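Local coordinates for protein serine protease pet (Escherichia coli, PDB 4OM9) that is a secreted autotransporter enterotoxin of enteroaggregative strains, a serine peptidase that is carried on a long beta-helix and probably cleaves the host cytoskeletal protein alpha-fodrin, at residues Val349-Tyr355 / Leu369-Gln375; Tyr419-Phe423 / Gly633-Arg637. All coordinates share one frame; numbering follows the deposited sequence.

Contact 1: Val349-Tyr355 / Leu369-Gln375; sequences VDWNIKY and LNVIQAQ
Successive rungs of the parallel beta-helix stack here, Val-349 to Trp-351 over Leu-369 to Val-371, in one-to-one parallel register with strand axes 4.6 Å apart. Asn-370 straddles Asp-350, its N donating to Val-349 O and its O accepting from Trp-351 N. On the outward face the two polar side chains run alongside each other; Asn-370 ND2 gives a bond of 2.9 Å to Asp-350 OD1, arriving from above the carboxylate plane, while OD2 forms a salt bridge with Lys-323 on the preceding rung. Inside the helix, Leu-369 CD1 packs 3.6 Å from Trp-351 CB.

Where the coil turns, Gln-375 replaces the regular strand pairing. Its OE1 accepts Trp-351 NE1 at 2.9 Å and Tyr-355 N at 2.7 Å, the two donors coming from opposite faces of the amide plane. NE2 bonds Ile-353 O nearly straight (174°) and also Gln-373 O, so four bonds fix the buried amide, whose plane stands 64° from the indole. Lys-354 brings NZ to Gln-373 OE1 at 3.0 Å, in the carbonyl plane, and to Ala-374 O.

Contact 2: Tyr419-Phe423 / Gly633-Arg637; sequences YAGIF and GFTFR
Phe-423 lays one ring face against the backbone of Phe-634 and Thr-635, and this is the tightly packed half of the contact. Phe-634 CA sits 3.7 Å from the ring centroid, only 10° off the normal, a well-centred CH-pi contact. Phe-634 O lies over the same face, 3.3 Å from Phe-423 CZ, and Thr-635 N also lies above it. At the root of the side chain, Phe-423 CB meets Gly-633 O at 3.5 Å. With CG anti to its own carbonyl carbon (chi1 -55°), the Phe-423 ring is directed out from strand 422-424 onto this turn. The Phe-634 side chain leaves in another direction and reaches Tyr-398 on the neighbouring strand.

Phe-423 belongs to a parallel sheet of the beta-helix, hydrogen-bonded to the strand 397-399 before it, whereas Phe-634 to Phe-636 come from a short hairpin-like excursion, more than 200 residues later, in which 635-636 pairs only weakly, antiparallel, with 629-630. The excursion thus folds back on a much earlier coil, meeting it through one ring laid on peptide backbone and through ring-to-ring packing.

The other half is more exposed: Tyr-419 and Phe-636 are partly open to solvent, whereas Phe-423 is buried. Phe-636 CB stands over one face of Tyr-419, less centred at 4.2 Å from the centroid, and the ring planes are 54° apart. Tyr-419 OH approaches the edge of Phe-636, 3.5 Å from CD2. Ala-444 of the next strand touches the side chains of Tyr-419, Phe-423 and Phe-636. The side chain of exposed Thr-635 starts out away from the coil.

In the fold
Both contacts involve the beta-helix, with centres 21 Å apart and nearest atoms about 11 Å apart. Contact 1 is internal to it, joining consecutive coils through segments 14 residues apart at their closest ends; it buries 690 Å² and combines strand pairing with side-chain amides bonded to backbone. Half its touching residues (7 of 14) are buried, Trp-351 and Gln-375 among them. In contact 2 only 2 of 6 are, Phe-423 and Gly-633, on the flank where a hairpin-like excursion, 210 residues on between closest ends, lies against a coil; its 262 Å² rely on aromatic and CH-pi contacts. Strands 348-352 and 368-371 share one sheet of the solenoid, strand 422-424 belongs to another.

Contact 1: Val349-Tyr355 / Leu369-Gln375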
loop_
_atom_site.group_PDB
_atom_site.type_symbol
_atom_site.label_atom_id
_atom_site.label_comp_id
_atom_site.label_asym_id
_atom_site.label_seq_id
_atom_site.Cartn_x
_atom_site.Cartn_y
_atom_site.Cartn_z
ATOM N N VAL A 349 9.057 28.469 20.354
ATOM C CA VAL A 349 9.342 29.857 20.044
ATOM C C VAL A 349 8.127 30.577 19.441
ATOM O O VAL A 349 7.766 30.337 18.286
ATOM C CB VAL A 349 10.514 29.975 19.062
ATOM C CG1 VAL A 349 10.792 31.426 18.788
ATOM C CG2 VAL A 349 11.753 29.282 19.623
ATOM N N ASP A 350 7.509 31.469 20.214
ATOM C CA ASP A 350 6.413 32.273 19.679
ATOM C C ASP A 350 6.987 33.327 18.748
ATOM O O ASP A 350 7.724 34.230 19.152
ATOM C CB ASP A 350 5.577 32.902 20.790
ATOM C CG ASP A 350 4.736 31.880 21.518
ATOM O OD1 ASP A 350 4.537 30.769 20.981
ATOM O OD2 ASP A 350 4.276 32.170 22.628
ATOM N N TRP A 351 6.669 33.173 17.477
ATOM C CA TRP A 351 7.312 33.955 16.452
ATOM C C TRP A 351 6.359 35.075 16.084
ATOM O O TRP A 351 5.469 34.893 15.255
ATOM C CB TRP A 351 7.681 33.068 15.250
ATOM C CG TRP A 351 8.368 33.793 14.139
ATOM C CD1 TRP A 351 7.796 34.237 12.975
ATOM C CD2 TRP A 351 9.759 34.180 14.082
ATOM N NE1 TRP A 351 8.747 34.873 12.202
ATOM C CE2 TRP A 351 9.943 34.853 12.852
ATOM C CE3 TRP A 351 10.842 34.035 14.950
ATOM C CZ2 TRP A 351 11.192 35.374 12.476
ATOM C CZ3 TRP A 351 12.078 34.554 14.569
ATOM C CH2 TRP A 351 12.241 35.213 13.341
ATOM N N ASN A 352 6.528 36.229 16.725
ATOM C CA ASN A 352 5.623 37.352 16.477
ATOM C C ASN A 352 6.332 38.517 15.814
ATOM O O ASN A 352 6.180 39.646 16.211
ATOM C CB ASN A 352 4.941 37.826 17.766
ATOM C CG ASN A 352 3.732 38.722 17.484
ATOM O OD1 ASN A 352 3.346 38.900 16.333
ATOM N ND2 ASN A 352 3.149 39.299 18.527
ATOM N N ILE A 353 7.113 38.208 14.791
ATOM C CA ILE A 353 7.620 39.208 13.857
ATOM C C ILE A 353 7.470 38.539 12.508
ATOM O O ILE A 353 7.044 37.383 12.434
ATOM C CB ILE A 353 9.120 39.577 14.081
ATOM C CG1 ILE A 353 9.981 38.310 13.901
ATOM C CG2 ILE A 353 9.339 40.183 15.431
ATOM C CD1 ILE A 353 11.501 38.518 14.060
ATOM N N LYS A 354 7.862 39.253 11.459
ATOM C CA LYS A 354 7.964 38.668 10.134
ATOM C C LYS A 354 9.382 38.207 9.840
ATOM O O LYS A 354 10.356 38.895 10.175
ATOM C CB LYS A 354 7.518 39.677 9.073
ATOM C CG LYS A 354 6.039 40.019 9.120
ATOM C CD LYS A 354 5.653 40.766 7.867
ATOM C CE LYS A 354 4.174 41.155 7.864
ATOM N NZ LYS A 354 3.517 40.997 9.200
ATOM N N TYR A 355 9.511 37.030 9.237
ATOM C CA TYR A 355 10.775 36.692 8.606
ATOM C C TYR A 355 10.799 37.558 7.350
ATOM O O TYR A 355 9.747 37.820 6.755
ATOM C CB TYR A 355 10.915 35.177 8.285
ATOM C CG TYR A 355 12.336 34.848 7.890
ATOM C CD1 TYR A 355 13.306 34.619 8.854
ATOM C CD2 TYR A 355 12.714 34.848 6.558
ATOM C CE1 TYR A 355 14.624 34.378 8.496
ATOM C CE2 TYR A 355 14.003 34.611 6.184
ATOM C CZ TYR A 355 14.965 34.374 7.153
ATOM O OH TYR A 355 16.259 34.138 6.757
ATOM N N LEU A 369 8.168 26.160 16.213
ATOM C CA LEU A 369 7.993 27.545 15.813
ATOM C C LEU A 369 6.485 27.846 15.760
ATOM O O LEU A 369 5.755 27.257 14.967
ATOM C CB LEU A 369 8.649 27.812 14.457
ATOM C CG LEU A 369 8.752 29.295 14.092
ATOM C CD1 LEU A 369 9.606 30.027 15.101
ATOM C CD2 LEU A 369 9.312 29.507 12.706
ATOM N N ASN A 370 6.025 28.734 16.635
ATOM C CA ASN A 370 4.615 29.096 16.709
ATOM C C ASN A 370 4.380 30.445 16.049
ATOM O O ASN A 370 4.644 31.479 16.638
ATOM C CB ASN A 370 4.135 29.136 18.157
ATOM C CG ASN A 370 2.647 29.427 18.267
ATOM O OD1 ASN A 370 1.886 29.214 17.312
ATOM N ND2 ASN A 370 2.222 29.921 19.436
ATOM N N VAL A 371 3.892 30.423 14.814
ATOM C CA VAL A 371 3.844 31.626 14.009
ATOM C C VAL A 371 2.523 32.339 14.241
ATOM O O VAL A 371 1.490 31.901 13.757
ATOM C CB VAL A 371 4.034 31.318 12.526
ATOM C CG1 VAL A 371 4.370 32.581 11.771
ATOM C CG2 VAL A 371 5.168 30.266 12.335
ATOM N N ILE A 372 2.596 33.448 14.982
ATOM C CA ILE A 372 1.427 34.219 15.430
ATOM C C ILE A 372 0.886 35.191 14.374
ATOM O O ILE A 372 -0.302 35.523 14.383
ATOM C CB ILE A 372 1.758 35.025 16.712
ATOM C CG1 ILE A 372 2.440 34.126 17.749
ATOM C CG2 ILE A 372 0.501 35.686 17.296
ATOM C CD1 ILE A 372 1.651 32.867 18.082
ATOM N N GLN A 373 1.746 35.642 13.467
ATOM C CA GLN A 373 1.318 36.579 12.427
ATOM C C GLN A 373 1.694 36.121 11.007
ATOM O O GLN A 373 2.606 35.339 10.822
ATOM C CB GLN A 373 1.886 37.981 12.696
ATOM C CG GLN A 373 3.417 38.115 12.854
ATOM C CD GLN A 373 3.860 39.601 13.037
ATOM O OE1 GLN A 373 4.032 40.324 12.064
ATOM N NE2 GLN A 373 4.003 40.039 14.282
ATOM N N ALA A 374 0.973 36.616 10.005
ATOM C CA ALA A 374 1.299 36.289 8.620
ATOM C C ALA A 374 2.701 36.804 8.308
ATOM O O ALA A 374 3.123 37.846 8.828
ATOM C CB ALA A 374 0.268 36.880 7.647
ATOM N N GLN A 375 3.389 36.093 7.421
ATOM C CA GLN A 375 4.814 36.300 7.197
ATOM C C GLN A 375 5.113 36.955 5.863
ATOM O O GLN A 375 6.165 37.578 5.708
ATOM C CB GLN A 375 5.547 34.968 7.281
ATOM C CG GLN A 375 5.496 34.351 8.661
ATOM C CD GLN A 375 6.296 35.151 9.670
ATOM O OE1 GLN A 375 7.540 35.181 9.630
ATOM N NE2 GLN A 375 5.591 35.806 10.581
HETATM O O HOH W 1 8.163 39.465 5.200
#

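Contact 2: Tyr419-Phe423 / Gly633-Arg637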
loop_
_atom_site.group_PDB
_atom_site.type_symbol
_atom_site.label_atom_id
_atom_site.label_comp_id
_atom_site.label_asym_id
_atom_site.label_seq_id
_atom_site.Cartn_x
_atom_site.Cartn_y
_atom_site.Cartn_z
ATOM N N TYR A 419 -2.639 24.042 -4.813
ATOM C CA TYR A 419 -2.025 23.210 -3.790
ATOM C C TYR A 419 -2.095 23.792 -2.384
ATOM O O TYR A 419 -1.468 23.258 -1.477
ATOM C CB TYR A 419 -0.561 22.907 -4.163
ATOM C CG TYR A 419 -0.384 22.501 -5.613
ATOM C CD1 TYR A 419 -0.752 21.234 -6.059
ATOM C CD2 TYR A 419 0.104 23.397 -6.540
ATOM C CE1 TYR A 419 -0.605 20.871 -7.394
ATOM C CE2 TYR A 419 0.254 23.048 -7.868
ATOM C CZ TYR A 419 -0.104 21.794 -8.294
ATOM O OH TYR A 419 0.070 21.468 -9.622
ATOM N N ALA A 420 -2.866 24.865 -2.192
ATOM C CA ALA A 420 -2.981 25.519 -0.882
ATOM C C ALA A 420 -1.602 25.916 -0.358
ATOM O O ALA A 420 -1.365 25.973 0.857
ATOM C CB ALA A 420 -3.694 24.618 0.113
ATOM N N GLY A 421 -0.689 26.166 -1.293
ATOM C CA GLY A 421 0.627 26.678 -0.975
ATOM C C GLY A 421 1.486 25.827 -0.056
ATOM O O GLY A 421 2.277 26.374 0.706
ATOM N N ILE A 422 1.342 24.504 -0.124
ATOM C CA ILE A 422 2.235 23.632 0.620
ATOM C C ILE A 422 2.710 22.457 -0.256
ATOM O O ILE A 422 1.992 21.928 -1.122
ATOM C CB ILE A 422 1.570 23.152 1.941
ATOM C CG1 ILE A 422 2.556 22.323 2.778
ATOM C CG2 ILE A 422 0.242 22.428 1.682
ATOM C CD1 ILE A 422 2.193 22.201 4.244
ATOM N N PHE A 423 3.968 22.102 -0.064
ATOM C CA PHE A 423 4.675 21.220 -0.974
ATOM C C PHE A 423 5.550 20.341 -0.118
ATOM O O PHE A 423 6.185 20.824 0.818
ATOM C CB PHE A 423 5.499 22.014 -2.001
ATOM C CG PHE A 423 4.684 23.014 -2.782
ATOM C CD1 PHE A 423 4.389 24.268 -2.245
ATOM C CD2 PHE A 423 4.189 22.693 -4.043
ATOM C CE1 PHE A 423 3.604 25.178 -2.951
ATOM C CE2 PHE A 423 3.407 23.598 -4.754
ATOM C CZ PHE A 423 3.118 24.839 -4.209
ATOM N N GLY A 633 11.199 24.668 -4.814
ATOM C CA GLY A 633 10.437 23.817 -3.910
ATOM C C GLY A 633 8.993 24.240 -3.679
ATOM O O GLY A 633 8.373 23.897 -2.676
ATOM N N PHE A 634 8.453 24.981 -4.629
ATOM C CA PHE A 634 7.108 25.559 -4.499
ATOM C C PHE A 634 6.389 25.411 -5.811
ATOM O O PHE A 634 5.505 26.178 -6.136
ATOM C CB PHE A 634 7.192 27.031 -4.111
ATOM C CG PHE A 634 8.099 27.293 -2.943
ATOM C CD1 PHE A 634 7.751 26.868 -1.676
ATOM C CD2 PHE A 634 9.289 27.977 -3.109
ATOM C CE1 PHE A 634 8.566 27.114 -0.599
ATOM C CE2 PHE A 634 10.109 28.225 -2.034
ATOM C CZ PHE A 634 9.751 27.787 -0.778
ATOM N N THR A 635 6.855 24.463 -6.599
ATOM C CA THR A 635 6.209 24.124 -7.845
ATOM C C THR A 635 6.119 22.599 -7.902
ATOM O O THR A 635 6.976 21.893 -7.363
ATOM C CB THR A 635 6.981 24.717 -9.043
ATOM O OG1 THR A 635 6.680 26.116 -9.137
ATOM C CG2 THR A 635 6.555 24.052 -10.346
ATOM N N PHE A 636 5.069 22.101 -8.533
ATOM C CA PHE A 636 4.752 20.682 -8.523
ATOM C C PHE A 636 4.496 20.198 -9.930
ATOM O O PHE A 636 3.813 20.868 -10.706
ATOM C CB PHE A 636 3.540 20.443 -7.638
ATOM C CG PHE A 636 3.008 19.050 -7.676
ATOM C CD1 PHE A 636 3.502 18.078 -6.816
ATOM C CD2 PHE A 636 1.980 18.721 -8.545
ATOM C CE1 PHE A 636 2.974 16.802 -6.836
ATOM C CE2 PHE A 636 1.454 17.440 -8.572
ATOM C CZ PHE A 636 1.944 16.482 -7.721
ATOM N N ARG A 637 5.056 19.035 -10.244
ATOM C CA ARG A 637 4.915 18.409 -11.551
ATOM C C ARG A 637 4.298 17.019 -11.369
ATOM O O ARG A 637 4.538 16.349 -10.355
ATOM C CB ARG A 637 6.285 18.327 -12.255
ATOM C CG ARG A 637 7.024 16.993 -12.047
ATOM C CD ARG A 637 8.470 17.075 -11.551
ATOM N NE ARG A 637 9.446 17.192 -12.633
ATOM C CZ ARG A 637 10.737 16.871 -12.535
ATOM N NH1 ARG A 637 11.237 16.371 -11.412
ATOM N NH2 ARG A 637 11.533 17.036 -13.580
#